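Local coordinates for protein putative P450-like enzyme (Streptomyces himastatinicus ATCC 53653, PDB 5Z9J) that binds heme and probably acts as a monooxygenase of the cytochrome P450 family, carrying out oxidations in microbial secondary metabolism, at residues 16-26 with 311-320; 279-287 with 381-389. All coordinates share one frame; numbering follows the deposited sequence.

Contact 1: 16-26 with 311-320; sequences FWMRGKRPDKI and WTGAANRDER. With TAM (tris(hydroxyethyl)aminomethane), chain F.
Arg317 NH2 is gripped by two oxygens: the backbone carbonyl of Tyr280, and a water 2.9 Å from NH2 that donates in turn to Met18 O. In this P450 fold, the contact sets the N-terminal loop before strand 27-30 against the short helix 312-315 that follows strand 307-310. The water lies at the edge of the guanidinium, in its plane, and so bridges it to Met18 O. The Met18 side chain, bent at chi2 and chi3, crosses that of Arg317 at about a right angle and brings SD obliquely to 3.4 Å from NH2. Trp17 gives the largest single share of the buried surface, 131 of 504 Å². With its CG between the backbone N and the carbonyl carbon (chi1 58°), the indole turns one face onto the main chain of helix 312-315. Gly313 C lies 3.4 Å above the Trp17 ring plane, toward the rim, and Ala314 N is above the centre; Gly313 carries no CB that would hold the ring away. Ala314 CB meets Trp17 CE3 at 3.6 Å, while Arg317 CG packs against Trp17 CB. At the far end, Trp17 CH2 approaches Trp311 CE3 to 3.6 Å, the six-membered rings inclined at 41°, an oblique pair. Both indoles, with Phe16, line the pocket of the bound tris(hydroxyethyl)aminomethane: its C3 rests over one face of Trp311, 3.4 Å from CZ2, while Trp311 NE1 is hydrogen-bonded to Asn37 OD1. The outer end is polar. A pairing of Arg22 with Glu319 is modelled too close to be relied on. Asp318 forms an Asx turn through OD1, and its OD2 takes a salt bridge from Arg320 NH2 at 2.5 Å. Arg320 NH1, also paired with Glu43, lies 4.0 Å from Ile26 CD1.

Contact 2: 279-287 with 381-389; sequences RYMSPICGV and FLQVVDASG. With HEM (protoporphyrin IX containing Fe), chain E.
The Phe381 ring is met at its edge by the sulfur of Met281: SD lies 3.9 Å from CE2, and its direction from the ring centroid is 89° off the normal, which places it in the ring plane. This is a Met-aromatic contact made edge-on; Phe11, from another loop, meets the same ring obliquely. The second flat group is the porphyrin, where Ile284 CG1 sits over one face near the rim, 3.9 Å from CHB, and Val287 CB approaches the propionate oxygen O1A. Between these two groups the main chains run antiparallel, joined by a few backbone bonds. Ser388 N donates to Ser282 O at 3.1 Å, with the donor tilted out of the carbonyl plane. Asp386 O is held more closely: Cys285 N reaches it at 2.7 Å with an N-H...O angle of 161°, from above the carbonyl plane, and Gly286 N adds a weak bond. Two amides thus share one oxygen, which pins the turn of residues 384-387 to the 282-286 segment. The Cys285 side chain points toward segment 381-389. Its SG, between the backbone N and the carbonyl carbon (chi1 64°), lies 3.4 Å from Ala387 N, and its CB packs on Ser388 CB. Pro283 O receives a CA-H...O contact from Ala387. At the other end of the pairing, a water donates both to Gly286 O and to Asp386 OD2, the latter at 2.6 Å. The bonds lie behind Ile284 and Val287, whose side chains reach the heme. The segment leaving the ExxR helix passes the heme with a C-terminal turn behind it, consistent with the P450 regions called SRS5 and SRS6.

The segments of the two contacts alternate along the chain, and they meet through the heme-side segment 279-287. Arg317 NH2 of contact 1 lies 2.6 Å from Tyr280 O of contact 2, and Gly313 N lies 2.7 Å from Cys285 O, both probable hydrogen bonds. Contact 2 is largely buried, its centre about 9 Å from that of the chain, and relies on main-chain bonds, small side chains and one Met-aromatic contact. Contact 1, its centre about 20 Å out, grades from buried indole packing to exposed charged residues. Val385 of segment 381-389 also lines the tris(hydroxyethyl)aminomethane pocket, so both contacts border that small ligand, whereas only contact 2 reaches the heme.

Contact 1: 16-26 with 311-320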
loop_
_atom_site.group_PDB
_atom_site.type_symbol
_atom_site.label_atom_id
_atom_site.label_comp_id
_atom_site.label_asym_id
_atom_site.label_seq_id
_atom_site.Cartn_x
_atom_site.Cartn_y
_atom_site.Cartn_z
ATOM N N PHE A 16 6.470 -11.163 13.792
ATOM C CA PHE A 16 6.904 -11.228 15.177
ATOM C C PHE A 16 6.985 -9.839 15.833
ATOM O O PHE A 16 6.845 -9.721 17.072
ATOM C CB PHE A 16 8.277 -11.950 15.269
ATOM C CG PHE A 16 9.366 -11.291 14.453
ATOM C CD1 PHE A 16 10.103 -10.258 14.980
ATOM C CD2 PHE A 16 9.618 -11.692 13.141
ATOM C CE1 PHE A 16 11.063 -9.643 14.226
ATOM C CE2 PHE A 16 10.595 -11.090 12.391
ATOM C CZ PHE A 16 11.300 -10.060 12.922
ATOM N N TRP A 17 7.294 -8.802 15.061
ATOM C CA TRP A 17 7.441 -7.469 15.654
ATOM C C TRP A 17 6.134 -6.932 16.242
ATOM O O TRP A 17 6.150 -6.099 17.144
ATOM C CB TRP A 17 8.025 -6.494 14.645
ATOM C CG TRP A 17 7.196 -6.354 13.365
ATOM C CD1 TRP A 17 6.221 -5.443 13.124
ATOM C CD2 TRP A 17 7.288 -7.169 12.181
ATOM N NE1 TRP A 17 5.692 -5.623 11.864
ATOM C CE2 TRP A 17 6.326 -6.679 11.270
ATOM C CE3 TRP A 17 8.094 -8.254 11.801
ATOM C CZ2 TRP A 17 6.151 -7.243 9.995
ATOM C CZ3 TRP A 17 7.902 -8.823 10.525
ATOM C CH2 TRP A 17 6.935 -8.310 9.646
ATOM N N MET A 18 4.993 -7.378 15.694
ATOM C CA MET A 18 3.685 -7.018 16.235
ATOM C C MET A 18 3.368 -7.635 17.604
ATOM O O MET A 18 2.486 -7.155 18.315
ATOM C CB MET A 18 2.584 -7.407 15.223
ATOM C CG MET A 18 2.777 -6.682 13.898
ATOM S SD MET A 18 2.826 -4.877 14.079
ATOM C CE MET A 18 1.224 -4.609 14.849
ATOM N N ARG A 19 4.077 -8.706 17.955
ATOM C CA ARG A 19 3.945 -9.364 19.250
ATOM C C ARG A 19 5.065 -8.973 20.225
ATOM O O ARG A 19 5.309 -9.674 21.206
ATOM C CB ARG A 19 3.884 -10.885 19.054
ATOM C CG ARG A 19 2.668 -11.322 18.198
ATOM C CD ARG A 19 2.621 -12.829 17.895
ATOM N NE ARG A 19 1.415 -13.191 17.132
ATOM C CZ ARG A 19 1.265 -13.199 15.801
ATOM N NH1 ARG A 19 2.240 -12.831 14.971
ATOM N NH2 ARG A 19 0.097 -13.567 15.300
ATOM N N GLY A 20 5.770 -7.883 19.924
ATOM C CA GLY A 20 6.773 -7.352 20.826
ATOM C C GLY A 20 8.059 -8.160 20.920
ATOM O O GLY A 20 8.728 -8.134 21.966
ATOM N N LYS A 21 8.388 -8.911 19.866
ATOM C CA LYS A 21 9.620 -9.702 19.817
ATOM C C LYS A 21 10.735 -9.048 19.002
ATOM O O LYS A 21 10.546 -8.659 17.860
ATOM C CB LYS A 21 9.347 -11.086 19.221
ATOM C CG LYS A 21 10.575 -12.012 19.253
ATOM C CD LYS A 21 10.445 -13.152 18.220
ATOM C CE LYS A 21 11.815 -13.605 17.667
ATOM N NZ LYS A 21 11.642 -14.141 16.248
ATOM N N ARG A 22 11.945 -8.993 19.557
ATOM C CA ARG A 22 13.057 -8.474 18.781
ATOM C C ARG A 22 13.512 -9.580 17.832
ATOM O O ARG A 22 13.401 -10.757 18.170
ATOM C CB ARG A 22 14.255 -8.025 19.660
ATOM C CG ARG A 22 14.030 -6.774 20.480
ATOM C CD ARG A 22 15.348 -6.099 20.799
ATOM N NE ARG A 22 16.265 -6.895 21.626
ATOM C CZ ARG A 22 17.145 -6.372 22.473
ATOM N NH1 ARG A 22 17.217 -5.060 22.627
ATOM N NH2 ARG A 22 17.951 -7.157 23.179
ATOM N N PRO A 23 14.006 -9.202 16.634
ATOM C CA PRO A 23 14.628 -10.177 15.739
ATOM C C PRO A 23 15.904 -10.690 16.394
ATOM O O PRO A 23 16.566 -9.899 17.047
ATOM C CB PRO A 23 14.973 -9.362 14.505
ATOM C CG PRO A 23 15.034 -7.942 14.962
ATOM C CD PRO A 23 14.172 -7.810 16.175
ATOM N N ASP A 24 16.211 -11.973 16.256
ATOM C CA ASP A 24 17.434 -12.528 16.810
ATOM C C ASP A 24 18.655 -12.056 16.024
ATOM O O ASP A 24 19.708 -11.788 16.597
ATOM C CB ASP A 24 17.357 -14.048 16.842
ATOM C CG ASP A 24 16.183 -14.541 17.661
ATOM O OD1 ASP A 24 15.743 -13.799 18.576
ATOM O OD2 ASP A 24 15.703 -15.666 17.391
ATOM N N LYS A 25 18.501 -11.963 14.705
ATOM C CA LYS A 25 19.554 -11.423 13.847
ATOM C C LYS A 25 18.928 -10.338 12.966
ATOM O O LYS A 25 17.769 -10.430 12.558
ATOM C CB LYS A 25 20.202 -12.489 12.934
ATOM C CG LYS A 25 19.933 -13.993 13.217
ATOM C CD LYS A 25 20.194 -14.501 14.641
ATOM C CE LYS A 25 19.599 -15.908 14.808
ATOM N NZ LYS A 25 19.515 -16.372 16.219
ATOM N N ILE A 26 19.707 -9.311 12.679
ATOM C CA ILE A 26 19.236 -8.217 11.863
ATOM C C ILE A 26 18.955 -8.765 10.472
ATOM O O ILE A 26 17.972 -8.375 9.849
ATOM C CB ILE A 26 20.283 -7.074 11.796
ATOM C CG1 ILE A 26 20.593 -6.532 13.203
ATOM C CG2 ILE A 26 19.819 -5.966 10.866
ATOM C CD1 ILE A 26 21.982 -5.846 13.318
ATOM N N TRP A 311 12.004 -5.700 5.721
ATOM C CA TRP A 311 10.819 -5.642 6.602
ATOM C C TRP A 311 10.684 -4.269 7.282
ATOM O O TRP A 311 11.163 -4.028 8.395
ATOM C CB TRP A 311 10.822 -6.794 7.600
ATOM C CG TRP A 311 10.705 -8.110 6.895
ATOM C CD1 TRP A 311 11.714 -9.015 6.641
ATOM C CD2 TRP A 311 9.505 -8.674 6.318
ATOM N NE1 TRP A 311 11.206 -10.099 5.929
ATOM C CE2 TRP A 311 9.862 -9.918 5.732
ATOM C CE3 TRP A 311 8.175 -8.252 6.246
ATOM C CZ2 TRP A 311 8.921 -10.736 5.079
ATOM C CZ3 TRP A 311 7.247 -9.063 5.593
ATOM C CH2 TRP A 311 7.631 -10.287 5.018
ATOM N N THR A 312 10.066 -3.352 6.540
ATOM C CA THR A 312 9.777 -2.027 6.980
ATOM C C THR A 312 8.913 -2.119 8.233
ATOM O O THR A 312 9.101 -1.308 9.169
ATOM C CB THR A 312 9.044 -1.238 5.861
ATOM O OG1 THR A 312 7.934 -2.021 5.440
ATOM C CG2 THR A 312 9.976 -0.998 4.688
ATOM N N GLY A 313 8.011 -3.108 8.329
ATOM C CA GLY A 313 7.230 -3.229 9.563
ATOM C C GLY A 313 8.144 -3.492 10.777
ATOM O O GLY A 313 7.971 -2.939 11.861
ATOM N N ALA A 314 9.113 -4.366 10.600
ATOM C CA ALA A 314 10.039 -4.675 11.700
ATOM C C ALA A 314 11.001 -3.501 11.968
ATOM O O ALA A 314 11.291 -3.171 13.129
ATOM C CB ALA A 314 10.796 -5.954 11.377
ATOM N N ALA A 315 11.476 -2.845 10.911
ATOM C CA ALA A 315 12.368 -1.696 11.026
ATOM C C ALA A 315 11.722 -0.624 11.864
ATOM O O ALA A 315 12.396 -0.031 12.729
ATOM C CB ALA A 315 12.698 -1.127 9.646
ATOM N N ASN A 316 10.396 -0.497 11.691
ATOM C CA ASN A 316 9.615 0.499 12.398
ATOM C C ASN A 316 9.495 0.214 13.881
ATOM O O ASN A 316 8.999 1.084 14.636
ATOM C CB ASN A 316 8.185 0.576 11.832
ATOM C CG ASN A 316 8.113 1.285 10.490
ATOM O OD1 ASN A 316 9.014 2.019 10.115
ATOM N ND2 ASN A 316 7.046 1.062 9.766
ATOM N N ARG A 317 9.869 -0.992 14.298
ATOM C CA ARG A 317 9.888 -1.271 15.746
ATOM C C ARG A 317 11.332 -1.291 16.273
ATOM O O ARG A 317 11.588 -1.737 17.400
ATOM C CB ARG A 317 9.200 -2.605 16.060
ATOM C CG ARG A 317 7.749 -2.712 15.544
ATOM C CD ARG A 317 6.874 -1.575 16.058
ATOM N NE ARG A 317 5.456 -1.839 15.865
ATOM C CZ ARG A 317 4.686 -2.419 16.786
ATOM N NH1 ARG A 317 5.199 -2.772 17.966
ATOM N NH2 ARG A 317 3.403 -2.630 16.538
ATOM N N ASP A 318 12.280 -0.779 15.485
ATOM C CA ASP A 318 13.697 -0.873 15.858
ATOM C C ASP A 318 14.005 0.161 16.920
ATOM O O ASP A 318 13.841 1.354 16.697
ATOM C CB ASP A 318 14.642 -0.738 14.639
ATOM C CG ASP A 318 16.124 -1.046 14.992
ATOM O OD1 ASP A 318 16.477 -1.038 16.193
ATOM O OD2 ASP A 318 16.934 -1.334 14.096
ATOM N N GLU A 319 14.398 -0.333 18.093
ATOM C CA GLU A 319 14.700 0.497 19.253
ATOM C C GLU A 319 15.972 1.358 19.074
ATOM O O GLU A 319 16.170 2.300 19.830
ATOM C CB GLU A 319 14.826 -0.384 20.494
ATOM C CG GLU A 319 16.017 -1.308 20.410
ATOM C CD GLU A 319 16.099 -2.320 21.550
ATOM O OE1 GLU A 319 15.377 -2.187 22.574
ATOM O OE2 GLU A 319 16.968 -3.218 21.441
ATOM N N ARG A 320 16.832 1.022 18.102
ATOM C CA ARG A 320 17.982 1.862 17.742
ATOM C C ARG A 320 17.484 3.151 17.041
ATOM O O ARG A 320 18.220 4.145 16.955
ATOM C CB ARG A 320 18.956 1.119 16.817
ATOM C CG ARG A 320 19.708 -0.080 17.431
ATOM C CD ARG A 320 20.559 -0.825 16.374
ATOM N NE ARG A 320 19.662 -1.358 15.325
ATOM C CZ ARG A 320 20.054 -1.818 14.132
ATOM N NH1 ARG A 320 21.349 -1.884 13.818
ATOM N NH2 ARG A 320 19.129 -2.235 13.236
HETATM C C TAM F . 9.572 -14.471 7.731
HETATM C C1 TAM F . 10.661 -14.980 8.760
HETATM C C2 TAM F . 8.142 -14.808 8.188
HETATM C C3 TAM F . 9.725 -12.936 7.530
HETATM C C4 TAM F . 10.087 -15.174 10.167
HETATM C C5 TAM F . 7.172 -14.295 7.135
HETATM C C6 TAM F . 9.778 -12.117 8.840
HETATM N N TAM F . 9.790 -15.091 6.428
HETATM O O4 TAM F . 9.666 -16.514 10.348
HETATM O O5 TAM F . 7.804 -14.468 5.854
HETATM O O6 TAM F . 8.507 -12.147 9.455
HETATM O O HOH W 1 1.820 -4.377 18.204
#

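Contact 2: 279-287 with 381-389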
loop_
_atom_site.group_PDB
_atom_site.type_symbol
_atom_site.label_atom_id
_atom_site.label_comp_id
_atom_site.label_asym_id
_atom_site.label_seq_id
_atom_site.Cartn_x
_atom_site.Cartn_y
_atom_site.Cartn_z
ATOM N N ARG A 279 3.667 3.679 11.476
ATOM C CA ARG A 279 4.884 3.105 12.049
ATOM C C ARG A 279 4.561 1.771 12.714
ATOM O O ARG A 279 5.158 0.753 12.378
ATOM C CB ARG A 279 5.501 4.072 13.046
ATOM C CG ARG A 279 6.841 3.569 13.556
ATOM C CD ARG A 279 7.220 4.402 14.749
ATOM N NE ARG A 279 6.318 4.306 15.894
ATOM C CZ ARG A 279 6.371 3.339 16.818
ATOM N NH1 ARG A 279 7.262 2.346 16.702
ATOM N NH2 ARG A 279 5.527 3.354 17.843
ATOM N N TYR A 280 3.495 1.800 13.524
ATOM C CA TYR A 280 3.117 0.743 14.466
ATOM C C TYR A 280 2.437 -0.471 13.841
ATOM O O TYR A 280 2.607 -1.612 14.302
ATOM C CB TYR A 280 2.216 1.364 15.558
ATOM C CG TYR A 280 1.750 0.433 16.631
ATOM C CD1 TYR A 280 2.492 0.275 17.792
ATOM C CD2 TYR A 280 0.568 -0.305 16.484
ATOM C CE1 TYR A 280 2.084 -0.576 18.780
ATOM C CE2 TYR A 280 0.142 -1.166 17.496
ATOM C CZ TYR A 280 0.921 -1.284 18.645
ATOM O OH TYR A 280 0.581 -2.115 19.674
ATOM N N MET A 281 1.646 -0.245 12.793
ATOM C CA MET A 281 0.966 -1.323 12.122
ATOM C C MET A 281 0.992 -0.980 10.630
ATOM O O MET A 281 0.069 -0.343 10.115
ATOM C CB MET A 281 -0.469 -1.485 12.681
ATOM C CG MET A 281 -1.303 -2.714 12.144
ATOM S SD MET A 281 -2.942 -2.820 12.939
ATOM C CE MET A 281 -2.373 -2.940 14.630
ATOM N N SER A 282 2.080 -1.381 9.968
ATOM C CA SER A 282 2.455 -0.819 8.704
ATOM C C SER A 282 1.660 -1.521 7.598
ATOM O O SER A 282 1.868 -2.713 7.372
ATOM C CB SER A 282 3.978 -0.944 8.542
ATOM O OG SER A 282 4.648 -0.386 9.699
ATOM N N PRO A 283 0.725 -0.805 6.937
ATOM C CA PRO A 283 -0.051 -1.478 5.876
ATOM C C PRO A 283 0.791 -2.220 4.851
ATOM O O PRO A 283 0.463 -3.342 4.414
ATOM C CB PRO A 283 -0.834 -0.316 5.220
ATOM C CG PRO A 283 -1.018 0.658 6.273
ATOM C CD PRO A 283 0.256 0.582 7.141
ATOM N N ILE A 284 1.879 -1.591 4.437
ATOM C CA ILE A 284 2.920 -2.313 3.702
ATOM C C ILE A 284 4.056 -2.523 4.728
ATOM O O ILE A 284 4.710 -1.581 5.195
ATOM C CB ILE A 284 3.418 -1.559 2.473
ATOM C CG1 ILE A 284 2.276 -1.360 1.454
ATOM C CG2 ILE A 284 4.526 -2.299 1.786
ATOM C CD1 ILE A 284 1.735 -2.652 0.832
ATOM N N CYS A 285 4.253 -3.770 5.135
ATOM C CA CYS A 285 5.226 -4.006 6.212
ATOM C C CYS A 285 6.517 -4.687 5.731
ATOM O O CYS A 285 7.401 -4.971 6.527
ATOM C CB CYS A 285 4.558 -4.802 7.324
ATOM S SG CYS A 285 4.015 -6.436 6.896
ATOM N N GLY A 286 6.574 -5.012 4.441
ATOM C CA GLY A 286 7.792 -5.450 3.811
ATOM C C GLY A 286 7.778 -5.201 2.325
ATOM O O GLY A 286 6.715 -5.229 1.705
ATOM N N VAL A 287 8.946 -4.923 1.755
ATOM C CA VAL A 287 9.067 -4.795 0.311
ATOM C C VAL A 287 10.247 -5.613 -0.192
ATOM O O VAL A 287 11.258 -5.807 0.540
ATOM C CB VAL A 287 9.235 -3.315 -0.151
ATOM C CG1 VAL A 287 8.030 -2.462 0.303
ATOM C CG2 VAL A 287 10.493 -2.714 0.369
ATOM N N PHE A 381 -7.055 -9.932 10.543
ATOM C CA PHE A 381 -5.977 -9.289 9.834
ATOM C C PHE A 381 -5.813 -9.843 8.445
ATOM O O PHE A 381 -6.134 -11.017 8.171
ATOM C CB PHE A 381 -4.694 -9.401 10.670
ATOM C CG PHE A 381 -4.776 -8.567 11.892
ATOM C CD1 PHE A 381 -5.507 -9.003 12.980
ATOM C CD2 PHE A 381 -4.307 -7.272 11.881
ATOM C CE1 PHE A 381 -5.670 -8.200 14.087
ATOM C CE2 PHE A 381 -4.474 -6.454 12.991
ATOM C CZ PHE A 381 -5.160 -6.919 14.080
ATOM N N LEU A 382 -5.339 -8.989 7.557
ATOM C CA LEU A 382 -5.203 -9.350 6.150
ATOM C C LEU A 382 -4.192 -10.498 5.990
ATOM O O LEU A 382 -3.109 -10.510 6.603
ATOM C CB LEU A 382 -4.816 -8.137 5.322
ATOM C CG LEU A 382 -4.778 -8.343 3.809
ATOM C CD1 LEU A 382 -6.190 -8.594 3.342
ATOM C CD2 LEU A 382 -4.231 -7.101 3.121
ATOM N N GLN A 383 -4.622 -11.509 5.239
ATOM C CA GLN A 383 -3.889 -12.764 5.076
ATOM C C GLN A 383 -2.771 -12.645 4.040
ATOM O O GLN A 383 -2.599 -13.507 3.193
ATOM C CB GLN A 383 -4.884 -13.836 4.615
ATOM C CG GLN A 383 -6.016 -14.031 5.603
ATOM C CD GLN A 383 -5.514 -14.536 6.925
ATOM O OE1 GLN A 383 -5.154 -15.706 7.050
ATOM N NE2 GLN A 383 -5.417 -13.642 7.905
ATOM N N VAL A 384 -1.977 -11.592 4.150
ATOM C CA VAL A 384 -0.941 -11.339 3.179
ATOM C C VAL A 384 0.330 -10.953 3.909
ATOM O O VAL A 384 0.303 -10.011 4.691
ATOM C CB VAL A 384 -1.356 -10.215 2.242
ATOM C CG1 VAL A 384 -0.244 -9.914 1.290
ATOM C CG2 VAL A 384 -2.636 -10.604 1.477
ATOM N N VAL A 385 1.435 -11.624 3.605
ATOM C CA VAL A 385 2.610 -11.528 4.455
ATOM C C VAL A 385 3.262 -10.133 4.398
ATOM O O VAL A 385 3.895 -9.716 5.383
ATOM C CB VAL A 385 3.641 -12.641 4.127
ATOM C CG1 VAL A 385 4.310 -12.412 2.763
ATOM C CG2 VAL A 385 4.677 -12.746 5.242
ATOM N N ASP A 386 3.128 -9.389 3.289
ATOM C CA ASP A 386 3.823 -8.096 3.243
ATOM C C ASP A 386 2.951 -6.941 3.721
ATOM O O ASP A 386 3.279 -5.783 3.574
ATOM C CB ASP A 386 4.441 -7.831 1.847
ATOM C CG ASP A 386 3.431 -7.886 0.707
ATOM O OD1 ASP A 386 2.349 -8.492 0.874
ATOM O OD2 ASP A 386 3.754 -7.376 -0.387
ATOM N N ALA A 387 1.854 -7.284 4.364
ATOM C CA ALA A 387 0.920 -6.310 4.895
ATOM C C ALA A 387 0.569 -6.575 6.347
ATOM O O ALA A 387 0.218 -7.704 6.728
ATOM C CB ALA A 387 -0.381 -6.275 4.048
ATOM N N SER A 388 0.616 -5.510 7.138
ATOM C CA SER A 388 0.229 -5.615 8.493
ATOM C C SER A 388 -1.003 -4.710 8.704
ATOM O O SER A 388 -0.898 -3.492 8.924
ATOM C CB SER A 388 1.441 -5.232 9.364
ATOM O OG SER A 388 1.121 -5.193 10.720
ATOM N N GLY A 389 -2.191 -5.312 8.677
ATOM C CA GLY A 389 -3.394 -4.530 8.898
ATOM C C GLY A 389 -4.648 -5.378 8.985
ATOM O O GLY A 389 -4.584 -6.564 8.712
HETATM C CHA HEM E . 5.016 3.421 -3.233
HETATM C CHB HEM E . 3.003 2.495 1.022
HETATM C CHC HEM E . -0.986 4.779 -0.484
HETATM C CHD HEM E . 0.649 4.835 -4.975
HETATM C C1A HEM E . 4.893 2.975 -1.936
HETATM C C2A HEM E . 5.900 2.308 -1.107
HETATM C C3A HEM E . 5.346 2.067 0.084
HETATM C C4A HEM E . 3.960 2.560 0.039
HETATM C CMA HEM E . 6.024 1.373 1.272
HETATM C CAA HEM E . 7.346 1.957 -1.515
HETATM C CBA HEM E . 7.390 0.694 -2.386
HETATM C CGA HEM E . 8.819 0.162 -2.554
HETATM O O1A HEM E . 9.020 -0.950 -3.103
HETATM O O2A HEM E . 9.798 0.831 -2.179
HETATM C C1B HEM E . 1.774 3.094 1.001
HETATM C C2B HEM E . 0.921 3.248 2.149
HETATM C C3B HEM E . -0.181 3.882 1.734
HETATM C C4B HEM E . -0.054 4.119 0.304
HETATM C CMB HEM E . 1.317 2.745 3.549
HETATM C CAB HEM E . -1.428 4.308 2.516
HETATM C CBB HEM E . -1.568 4.144 3.832
HETATM C C1C HEM E . -0.905 5.035 -1.840
HETATM C C2C HEM E . -1.921 5.724 -2.676
HETATM C C3C HEM E . -1.443 5.730 -3.912
HETATM C C4C HEM E . -0.175 5.046 -3.892
HETATM C CMC HEM E . -3.226 6.324 -2.122
HETATM C CAC HEM E . -2.009 6.268 -5.248
HETATM C CBC HEM E . -3.153 6.928 -5.362
HETATM C C1D HEM E . 1.941 4.427 -4.917
HETATM C C2D HEM E . 2.779 4.256 -6.067
HETATM C C3D HEM E . 4.132 3.842 -5.516
HETATM C C4D HEM E . 3.992 3.785 -4.089
HETATM C CMD HEM E . 2.403 4.447 -7.557
HETATM C CAD HEM E . 5.365 3.479 -6.350
HETATM C CBD HEM E . 6.254 4.687 -6.554
HETATM C CGD HEM E . 7.546 4.218 -7.198
HETATM O O1D HEM E . 7.828 2.997 -7.232
HETATM O O2D HEM E . 8.327 5.088 -7.664
HETATM N NA HEM E . 3.756 3.099 -1.189
HETATM N NB HEM E . 1.140 3.621 -0.119
HETATM N NC HEM E . 0.098 4.641 -2.646
HETATM N ND HEM E . 2.690 4.173 -3.752
HETATM FE FE HEM E . 1.973 4.022 -1.944
HETATM O O HOH W 2 3.941 -3.513 11.292
HETATM O O HOH W 3 5.465 -5.446 -0.898
#